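Local coordinates for protein DNA photolyase (Agrobacterium tumefaciens, PDB 4U63) that probably repairs cyclobutane pyrimidine dimers in ultraviolet-damaged DNA with light, carrying a flavin-adenine dinucleotide cofactor and a methenyltetrahydrofolate antenna, at residues 49-57 and 191-199; 30-38 and 74-85. One frame throughout, in Å; residues are numbered along the deposited sequence. Where two conformers were deposited one is given.

Contact 1 of 2, residues 49-57 and 191-199; sequences HGGPVIPVY and LTAPKVWPK. With SO4 (sulfate ion), chain L.
One direct backbone hydrogen bond joins the two segments: V53 N donates to T192 O at 2.8 Å, with the N-H pointing almost straight at the oxygen (177°). The same carbonyl is used twice more. P52 CA lies 3.5 Å from T192 O in a CA-H...O contact, and water 2 donates to both T192 O and V53 O, so it bridges the two segments beside the direct bond.

The apolar contacts follow along the incoming strand. P194 sits between two residues of 49-57: its CB meets CB of P52, and its CG is touched by the CD1 methyl of I54 at 3.5 Å. I54 reaches it because CG1 stands anti to the carbonyl carbon (chi1 -46°), and the two side chains meet at a slant. W197 has P194 CD over one face of its indole, offset toward the rim, while P55 CD comes in the ring plane to the far edge, 3.8 Å from W197 CH2. Farther along, I54 CG2 approaches P198 CG more loosely, and P198 also rests on helix 99-110.

At the other end lie the sulfate and its water. T192 packs CB and CG2 on G51 O, and water 1 lies between T192 OG1 and O4 of the sulfate, at distances too short to be read closely. G51 N binds that same O4 at 2.9 Å (167°), and T24 also holds the ion, which probably came from the crystallisation liquor. Next door, H49 ND1 bonds G50 O in the plane of the imidazole, closing a short link across the end of helix 41-49.

This is a proline-rich linker packed along the start of strand 53-59, in the parallel alpha/beta domain characteristic of photolyases.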
loop_
_atom_site.group_PDB
_atom_site.type_symbol
_atom_site.label_atom_id
_atom_site.label_comp_id
_atom_site.label_asym_id
_atom_site.label_seq_id
_atom_site.Cartn_x
_atom_site.Cartn_y
_atom_site.Cartn_z
ATOM N N HIS A 49 5.177 8.553 30.060
ATOM C CA HIS A 49 4.622 9.807 30.572
ATOM C C HIS A 49 3.851 9.620 31.889
ATOM O O HIS A 49 3.879 10.488 32.760
ATOM C CB HIS A 49 3.707 10.396 29.492
ATOM C CG HIS A 49 3.001 11.652 29.886
ATOM N ND1 HIS A 49 1.884 11.660 30.694
ATOM C CD2 HIS A 49 3.238 12.943 29.556
ATOM C CE1 HIS A 49 1.471 12.905 30.851
ATOM N NE2 HIS A 49 2.277 13.701 30.175
ATOM N N GLY A 50 3.160 8.490 32.027
ATOM C CA GLY A 50 2.324 8.248 33.194
ATOM C C GLY A 50 0.966 8.899 33.036
ATOM O O GLY A 50 0.695 9.591 32.041
ATOM N N GLY A 51 0.104 8.665 34.017
ATOM C CA GLY A 51 -1.255 9.186 33.987
ATOM C C GLY A 51 -2.127 8.498 32.948
ATOM O O GLY A 51 -1.667 7.589 32.250
ATOM N N PRO A 52 -3.402 8.923 32.842
ATOM C CA PRO A 52 -4.326 8.333 31.879
ATOM C C PRO A 52 -3.894 8.483 30.423
ATOM O O PRO A 52 -3.436 9.554 30.015
ATOM C CB PRO A 52 -5.625 9.103 32.124
ATOM C CG PRO A 52 -5.530 9.556 33.535
ATOM C CD PRO A 52 -4.086 9.898 33.715
ATOM N N VAL A 53 -4.040 7.402 29.664
ATOM C CA VAL A 53 -3.750 7.389 28.240
ATOM C C VAL A 53 -5.082 7.486 27.504
ATOM O O VAL A 53 -6.002 6.698 27.762
ATOM C CB VAL A 53 -2.984 6.115 27.825
ATOM C CG1 VAL A 53 -2.689 6.122 26.325
ATOM C CG2 VAL A 53 -1.690 5.991 28.618
ATOM N N ILE A 54 -5.179 8.456 26.600
ATOM C CA ILE A 54 -6.395 8.716 25.837
ATOM C C ILE A 54 -6.115 8.480 24.345
ATOM O O ILE A 54 -5.676 9.399 23.641
ATOM C CB ILE A 54 -6.897 10.165 26.028
ATOM C CG1 ILE A 54 -6.878 10.588 27.510
ATOM C CG2 ILE A 54 -8.291 10.328 25.418
ATOM C CD1 ILE A 54 -7.777 9.784 28.416
ATOM N N PRO A 55 -6.354 7.247 23.858
ATOM C CA PRO A 55 -6.196 6.982 22.431
ATOM C C PRO A 55 -7.349 7.555 21.620
ATOM O O PRO A 55 -8.511 7.385 22.000
ATOM C CB PRO A 55 -6.201 5.451 22.355
ATOM C CG PRO A 55 -5.878 5.000 23.724
ATOM C CD PRO A 55 -6.562 5.995 24.596
ATOM N N VAL A 56 -7.023 8.223 20.521
ATOM C CA VAL A 56 -8.031 8.800 19.629
ATOM C C VAL A 56 -7.662 8.540 18.171
ATOM O O VAL A 56 -6.485 8.605 17.789
ATOM C CB VAL A 56 -8.229 10.322 19.887
ATOM C CG1 VAL A 56 -6.957 11.116 19.624
ATOM C CG2 VAL A 56 -9.394 10.869 19.058
ATOM N N TYR A 57 -8.676 8.232 17.370
ATOM C CA TYR A 57 -8.543 8.193 15.921
ATOM C C TYR A 57 -9.521 9.226 15.368
ATOM O O TYR A 57 -10.713 9.193 15.688
ATOM C CB TYR A 57 -8.853 6.812 15.337
ATOM C CG TYR A 57 -8.711 6.799 13.833
ATOM C CD1 TYR A 57 -9.767 7.190 13.019
ATOM C CD2 TYR A 57 -7.508 6.446 13.220
ATOM C CE1 TYR A 57 -9.648 7.210 11.648
ATOM C CE2 TYR A 57 -7.381 6.462 11.830
ATOM C CZ TYR A 57 -8.461 6.847 11.050
ATOM O OH TYR A 57 -8.388 6.891 9.670
ATOM N N LEU A 191 -2.760 -0.289 29.972
ATOM C CA LEU A 191 -2.782 1.162 29.810
ATOM C C LEU A 191 -3.633 1.743 30.923
ATOM O O LEU A 191 -4.683 1.192 31.272
ATOM C CB LEU A 191 -3.354 1.567 28.452
ATOM C CG LEU A 191 -2.595 1.101 27.209
ATOM C CD1 LEU A 191 -3.418 1.380 25.959
ATOM C CD2 LEU A 191 -1.226 1.757 27.113
ATOM N N THR A 192 -3.166 2.844 31.489
ATOM C CA THR A 192 -3.898 3.551 32.528
ATOM C C THR A 192 -5.051 4.306 31.868
ATOM O O THR A 192 -4.858 4.992 30.873
ATOM C CB THR A 192 -2.976 4.533 33.277
ATOM O OG1 THR A 192 -1.935 3.792 33.911
ATOM C CG2 THR A 192 -3.728 5.313 34.349
ATOM N N ALA A 193 -6.244 4.151 32.436
ATOM C CA ALA A 193 -7.458 4.747 31.902
ATOM C C ALA A 193 -7.885 5.927 32.747
ATOM O O ALA A 193 -7.661 5.933 33.961
ATOM C CB ALA A 193 -8.574 3.717 31.889
ATOM N N PRO A 194 -8.537 6.922 32.123
ATOM C CA PRO A 194 -9.132 7.994 32.899
ATOM C C PRO A 194 -10.346 7.456 33.648
ATOM O O PRO A 194 -10.924 6.441 33.234
ATOM C CB PRO A 194 -9.569 8.989 31.827
ATOM C CG PRO A 194 -9.910 8.125 30.666
ATOM C CD PRO A 194 -8.869 7.043 30.692
ATOM N N LYS A 195 -10.719 8.113 34.740
ATOM C CA LYS A 195 -11.908 7.722 35.497
ATOM C C LYS A 195 -13.162 7.863 34.626
ATOM O O LYS A 195 -14.056 7.011 34.675
ATOM C CB LYS A 195 -12.047 8.566 36.766
ATOM C CG LYS A 195 -13.218 8.162 37.655
ATOM C CD LYS A 195 -13.432 9.140 38.803
ATOM C CE LYS A 195 -14.816 8.987 39.421
ATOM N NZ LYS A 195 -15.902 9.534 38.553
ATOM N N VAL A 196 -13.210 8.941 33.841
ATOM C CA VAL A 196 -14.306 9.211 32.911
ATOM C C VAL A 196 -13.740 9.308 31.489
ATOM O O VAL A 196 -12.831 10.093 31.239
ATOM C CB VAL A 196 -15.030 10.529 33.274
ATOM C CG1 VAL A 196 -16.186 10.805 32.315
ATOM C CG2 VAL A 196 -15.539 10.486 34.710
ATOM N N TRP A 197 -14.274 8.511 30.565
ATOM C CA TRP A 197 -13.834 8.544 29.161
ATOM C C TRP A 197 -14.559 9.650 28.388
ATOM O O TRP A 197 -15.758 9.835 28.572
ATOM C CB TRP A 197 -14.085 7.201 28.465
ATOM C CG TRP A 197 -13.028 6.196 28.735
ATOM C CD1 TRP A 197 -13.063 5.194 29.659
ATOM C CD2 TRP A 197 -11.767 6.095 28.079
ATOM N NE1 TRP A 197 -11.895 4.473 29.617
ATOM C CE2 TRP A 197 -11.082 5.005 28.654
ATOM C CE3 TRP A 197 -11.148 6.818 27.057
ATOM C CZ2 TRP A 197 -9.804 4.621 28.240
ATOM C CZ3 TRP A 197 -9.878 6.442 26.645
ATOM C CH2 TRP A 197 -9.219 5.353 27.238
ATOM N N PRO A 198 -13.834 10.390 27.521
ATOM C CA PRO A 198 -14.541 11.280 26.602
ATOM C C PRO A 198 -15.480 10.486 25.709
ATOM O O PRO A 198 -15.230 9.308 25.441
ATOM C CB PRO A 198 -13.412 11.905 25.767
ATOM C CG PRO A 198 -12.209 11.797 26.626
ATOM C CD PRO A 198 -12.373 10.507 27.372
ATOM N N LYS A 199 -16.548 11.127 25.254
ATOM C CA LYS A 199 -17.521 10.458 24.399
ATOM C C LYS A 199 -16.904 10.116 23.049
ATOM O O LYS A 199 -16.023 10.822 22.555
ATOM C CB LYS A 199 -18.788 11.312 24.232
ATOM C CG LYS A 199 -19.550 11.528 25.540
ATOM C CD LYS A 199 -20.151 10.236 26.098
ATOM C CE LYS A 199 -20.341 10.302 27.608
ATOM N NZ LYS A 199 -21.089 11.512 28.043
HETATM S S SO4 L . 1.207 7.602 37.197
HETATM O O1 SO4 L . 1.662 6.724 38.298
HETATM O O2 SO4 L . 0.078 8.415 37.670
HETATM O O3 SO4 L . 2.313 8.489 36.770
HETATM O O4 SO4 L . 0.748 6.767 36.078
HETATM O O HOH W 1 -0.032 5.421 34.069
HETATM O O HOH W 2 -6.314 3.975 28.391
#

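Contact 2 of 2, residues 30-38 and 74-85; sequences WFRKDLRLS and LHHSLAALSSSL
L81 lies over the ring of F31, its CD2 methyl 4.0 Å from the ring centroid and 19° off the normal, a CH-pi contact toward one rim of the face. The same methyl meets CD2 of L35 at 3.8 Å, while the other branch, CD1, touches CD2 of L37. With CG anti to the backbone N (chi1 180°), L81 extends from the helix and spreads its two methyls among all three residues.

L35 and L37 flank that centre. L35 sends CD1 toward the start of the helical segment, against L74 CD1, L78 CD2 and the hydroxyl of S77, with S77 OG 3.2 Å away. L37 works one turn beyond L81: its CD2 packs on L85 CD2 at 3.6 Å, and its CD1 lies against S84 OG. That hydroxyl is turned back to its own helix, donating to L81 O, which also accepts from L85 N.

Polar groups then set the loop in place. Water 3 donates to L35 O and S77 O, tying loop to helix, and the hydroxyl of S77 is hydrogen-bonded to E268. L35 is the centre of an inverse gamma turn, closed by R36 N on D34 O at 2.8 Å. D34 OD1 accepts from R32 N, which comes from above the carboxylate plane, while its OD2 is held by N118. Beyond L35, R36 bonds G267 O, and E227 receives the backbone N-H groups of L37 and S38.

Leucines on one side of helix 68-87 thus cover the carboxy-terminal end of strand 27-31 and its following loop, the helix-on-sheet packing of a Rossmann-like alpha/beta domain.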
loop_
_atom_site.group_PDB
_atom_site.type_symbol
_atom_site.label_atom_id
_atom_site.label_comp_id
_atom_site.label_asym_id
_atom_site.label_seq_id
_atom_site.Cartn_x
_atom_site.Cartn_y
_atom_site.Cartn_z
ATOM N N TRP A 30 -2.694 10.122 19.412
ATOM C CA TRP A 30 -3.471 10.263 18.181
ATOM C C TRP A 30 -2.987 9.244 17.144
ATOM O O TRP A 30 -1.879 9.371 16.636
ATOM C CB TRP A 30 -3.370 11.712 17.663
ATOM C CG TRP A 30 -4.060 11.951 16.348
ATOM C CD1 TRP A 30 -5.083 11.211 15.796
ATOM C CD2 TRP A 30 -3.789 13.006 15.422
ATOM N NE1 TRP A 30 -5.443 11.738 14.596
ATOM C CE2 TRP A 30 -4.669 12.839 14.334
ATOM C CE3 TRP A 30 -2.876 14.074 15.401
ATOM C CZ2 TRP A 30 -4.672 13.702 13.229
ATOM C CZ3 TRP A 30 -2.875 14.935 14.292
ATOM C CH2 TRP A 30 -3.774 14.743 13.228
ATOM N N PHE A 31 -3.831 8.234 16.876
ATOM C CA PHE A 31 -3.600 7.194 15.863
ATOM C C PHE A 31 -4.050 7.652 14.474
ATOM O O PHE A 31 -5.118 8.265 14.332
ATOM C CB PHE A 31 -4.390 5.918 16.199
ATOM C CG PHE A 31 -3.788 5.077 17.289
ATOM C CD1 PHE A 31 -4.084 5.322 18.623
ATOM C CD2 PHE A 31 -2.944 4.018 16.980
ATOM C CE1 PHE A 31 -3.533 4.529 19.627
ATOM C CE2 PHE A 31 -2.397 3.229 17.971
ATOM C CZ PHE A 31 -2.695 3.478 19.301
ATOM N N ARG A 32 -3.243 7.335 13.457
ATOM C CA ARG A 32 -3.575 7.611 12.055
ATOM C C ARG A 32 -3.358 6.336 11.192
ATOM O O ARG A 32 -4.261 5.512 11.089
ATOM C CB ARG A 32 -2.772 8.810 11.538
ATOM C CG ARG A 32 -3.111 10.147 12.208
ATOM C CD ARG A 32 -2.292 10.419 13.464
ATOM N NE ARG A 32 -0.876 10.582 13.172
ATOM C CZ ARG A 32 -0.326 11.683 12.657
ATOM N NH1 ARG A 32 -1.074 12.752 12.367
ATOM N NH2 ARG A 32 0.988 11.711 12.419
ATOM N N LYS A 33 -2.187 6.151 10.594
ATOM C CA LYS A 33 -1.892 4.902 9.862
ATOM C C LYS A 33 -0.763 4.196 10.613
ATOM O O LYS A 33 0.326 3.941 10.086
ATOM C CB LYS A 33 -1.567 5.154 8.390
ATOM C CG LYS A 33 -2.750 5.710 7.601
ATOM C CD LYS A 33 -2.476 5.814 6.106
ATOM C CE LYS A 33 -3.770 6.112 5.348
ATOM N NZ LYS A 33 -3.582 6.398 3.901
ATOM N N ASP A 34 -1.059 3.900 11.871
ATOM C CA ASP A 34 -0.124 3.260 12.784
ATOM C C ASP A 34 -0.942 2.414 13.748
ATOM O O ASP A 34 -0.753 2.465 14.956
ATOM C CB ASP A 34 0.664 4.327 13.537
ATOM C CG ASP A 34 -0.243 5.262 14.363
ATOM O OD1 ASP A 34 -1.471 5.299 14.110
ATOM O OD2 ASP A 34 0.271 5.951 15.272
ATOM N N LEU A 35 -1.858 1.628 13.198
ATOM C CA LEU A 35 -2.885 0.968 14.008
ATOM C C LEU A 35 -2.365 -0.328 14.594
ATOM O O LEU A 35 -2.748 -1.421 14.190
ATOM C CB LEU A 35 -4.156 0.766 13.177
ATOM C CG LEU A 35 -4.680 2.053 12.507
ATOM C CD1 LEU A 35 -5.987 1.771 11.776
ATOM C CD2 LEU A 35 -4.871 3.178 13.515
ATOM N N ARG A 36 -1.482 -0.163 15.568
ATOM C CA ARG A 36 -0.809 -1.257 16.237
ATOM C C ARG A 36 -0.412 -0.813 17.643
ATOM O O ARG A 36 -0.240 0.388 17.898
ATOM C CB ARG A 36 0.440 -1.648 15.454
ATOM C CG ARG A 36 1.543 -0.593 15.457
ATOM C CD ARG A 36 2.766 -1.009 14.645
ATOM N NE ARG A 36 3.850 -0.046 14.831
ATOM C CZ ARG A 36 4.001 1.095 14.158
ATOM N NH1 ARG A 36 3.151 1.455 13.200
ATOM N NH2 ARG A 36 5.023 1.882 14.445
ATOM N N LEU A 37 -0.264 -1.784 18.548
ATOM C CA LEU A 37 0.297 -1.532 19.881
ATOM C C LEU A 37 1.788 -1.881 19.974
ATOM O O LEU A 37 2.489 -1.325 20.828
ATOM C CB LEU A 37 -0.474 -2.314 20.949
ATOM C CG LEU A 37 -2.000 -2.186 20.961
ATOM C CD1 LEU A 37 -2.572 -2.918 22.168
ATOM C CD2 LEU A 37 -2.447 -0.732 20.954
ATOM N N SER A 38 2.262 -2.786 19.109
ATOM C CA SER A 38 3.653 -3.236 19.117
ATOM C C SER A 38 4.545 -2.278 18.343
ATOM O O SER A 38 4.111 -1.635 17.389
ATOM C CB SER A 38 3.789 -4.639 18.511
ATOM O OG SER A 38 3.036 -5.594 19.235
ATOM N N LEU A 74 -9.943 -0.203 6.751
ATOM C CA LEU A 74 -9.915 0.676 7.916
ATOM C C LEU A 74 -10.957 0.298 8.951
ATOM O O LEU A 74 -10.670 0.309 10.140
ATOM C CB LEU A 74 -10.108 2.136 7.510
ATOM C CG LEU A 74 -10.160 3.151 8.666
ATOM C CD1 LEU A 74 -8.821 3.216 9.375
ATOM C CD2 LEU A 74 -10.561 4.537 8.187
ATOM N N HIS A 75 -12.169 -0.017 8.501
ATOM C CA HIS A 75 -13.218 -0.435 9.424
ATOM C C HIS A 75 -12.732 -1.582 10.311
ATOM O O HIS A 75 -12.786 -1.520 11.545
ATOM C CB HIS A 75 -14.452 -0.887 8.660
ATOM C CG HIS A 75 -15.543 -1.389 9.542
ATOM N ND1 HIS A 75 -16.578 -0.588 9.975
ATOM C CD2 HIS A 75 -15.753 -2.608 10.093
ATOM C CE1 HIS A 75 -17.382 -1.294 10.746
ATOM N NE2 HIS A 75 -16.904 -2.523 10.835
ATOM N N HIS A 76 -12.258 -2.635 9.668
ATOM C CA HIS A 76 -11.822 -3.822 10.396
ATOM C C HIS A 76 -10.577 -3.558 11.229
ATOM O O HIS A 76 -10.452 -4.086 12.327
ATOM C CB HIS A 76 -11.603 -4.967 9.433
ATOM C CG HIS A 76 -12.872 -5.462 8.836
ATOM N ND1 HIS A 76 -13.865 -6.035 9.594
ATOM C CD2 HIS A 76 -13.318 -5.469 7.563
ATOM C CE1 HIS A 76 -14.872 -6.374 8.816
ATOM N NE2 HIS A 76 -14.563 -6.047 7.576
ATOM N N SER A 77 -9.679 -2.730 10.712
ATOM C CA SER A 77 -8.491 -2.341 11.447
ATOM C C SER A 77 -8.843 -1.594 12.736
ATOM O O SER A 77 -8.283 -1.879 13.781
ATOM C CB SER A 77 -7.573 -1.477 10.585
ATOM O OG SER A 77 -6.325 -1.334 11.230
ATOM N N LEU A 78 -9.764 -0.636 12.645
ATOM C CA LEU A 78 -10.216 0.117 13.825
ATOM C C LEU A 78 -10.948 -0.771 14.833
ATOM O O LEU A 78 -10.753 -0.637 16.042
ATOM C CB LEU A 78 -11.094 1.295 13.406
ATOM C CG LEU A 78 -10.354 2.428 12.693
ATOM C CD1 LEU A 78 -11.363 3.423 12.138
ATOM C CD2 LEU A 78 -9.369 3.125 13.618
ATOM N N ALA A 79 -11.771 -1.687 14.340
ATOM C CA ALA A 79 -12.428 -2.645 15.218
ATOM C C ALA A 79 -11.395 -3.491 15.967
ATOM O O ALA A 79 -11.512 -3.695 17.173
ATOM C CB ALA A 79 -13.372 -3.534 14.434
ATOM N N ALA A 80 -10.375 -3.964 15.256
ATOM C CA ALA A 80 -9.330 -4.780 15.889
ATOM C C ALA A 80 -8.506 -3.982 16.896
ATOM O O ALA A 80 -8.217 -4.474 17.985
ATOM C CB ALA A 80 -8.427 -5.397 14.840
ATOM N N LEU A 81 -8.134 -2.753 16.537
ATOM C CA LEU A 81 -7.350 -1.907 17.437
ATOM C C LEU A 81 -8.139 -1.602 18.716
ATOM O O LEU A 81 -7.590 -1.679 19.820
ATOM C CB LEU A 81 -6.923 -0.599 16.746
ATOM C CG LEU A 81 -6.101 0.358 17.611
ATOM C CD1 LEU A 81 -4.783 -0.287 18.015
ATOM C CD2 LEU A 81 -5.860 1.666 16.871
ATOM N N SER A 82 -9.418 -1.253 18.555
ATOM C CA SER A 82 -10.300 -0.996 19.697
ATOM C C SER A 82 -10.317 -2.192 20.637
ATOM O O SER A 82 -10.189 -2.029 21.850
ATOM C CB SER A 82 -11.729 -0.690 19.244
ATOM O OG SER A 82 -12.601 -0.611 20.365
ATOM N N SER A 83 -10.471 -3.388 20.065
ATOM C CA SER A 83 -10.498 -4.615 20.857
ATOM C C SER A 83 -9.179 -4.795 21.610
ATOM O O SER A 83 -9.182 -5.114 22.795
ATOM C CB SER A 83 -10.784 -5.827 19.968
ATOM O OG SER A 83 -10.860 -7.009 20.737
ATOM N N SER A 84 -8.053 -4.563 20.926
ATOM C CA SER A 84 -6.734 -4.729 21.561
ATOM C C SER A 84 -6.518 -3.706 22.687
ATOM O O SER A 84 -5.974 -4.042 23.737
ATOM C CB SER A 84 -5.592 -4.692 20.527
ATOM O OG SER A 84 -5.344 -3.390 20.040
ATOM N N LEU A 85 -6.953 -2.465 22.470
ATOM C CA LEU A 85 -6.852 -1.432 23.504
ATOM C C LEU A 85 -7.707 -1.753 24.738
ATOM O O LEU A 85 -7.274 -1.541 25.877
ATOM C CB LEU A 85 -7.238 -0.062 22.946
ATOM C CG LEU A 85 -6.207 0.574 22.013
ATOM C CD1 LEU A 85 -6.825 1.715 21.218
ATOM C CD2 LEU A 85 -4.987 1.061 22.784
HETATM O O HOH W 3 -5.309 -2.450 13.889
#

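From the N terminus, strand 27-31 ends in segment 30-38, most of which is loop; helix 41-49 then leads to 49-57, where strand 53-59 begins. Helix 68-87 returns to that first segment and closes contact 2 over 35 intervening residues. The chain then builds the other three strands of the sheet before 191-199 comes back to 49-57, closing contact 1 over 133 residues. Since the segments alternate along the chain, the two closures cross. They meet in the sheet, where strands 27-31 and 53-59 are neighbours and F31 N probably bonds V56 O. Together they tie helix 68-87 and the linker after helix 168-177 to adjacent strands.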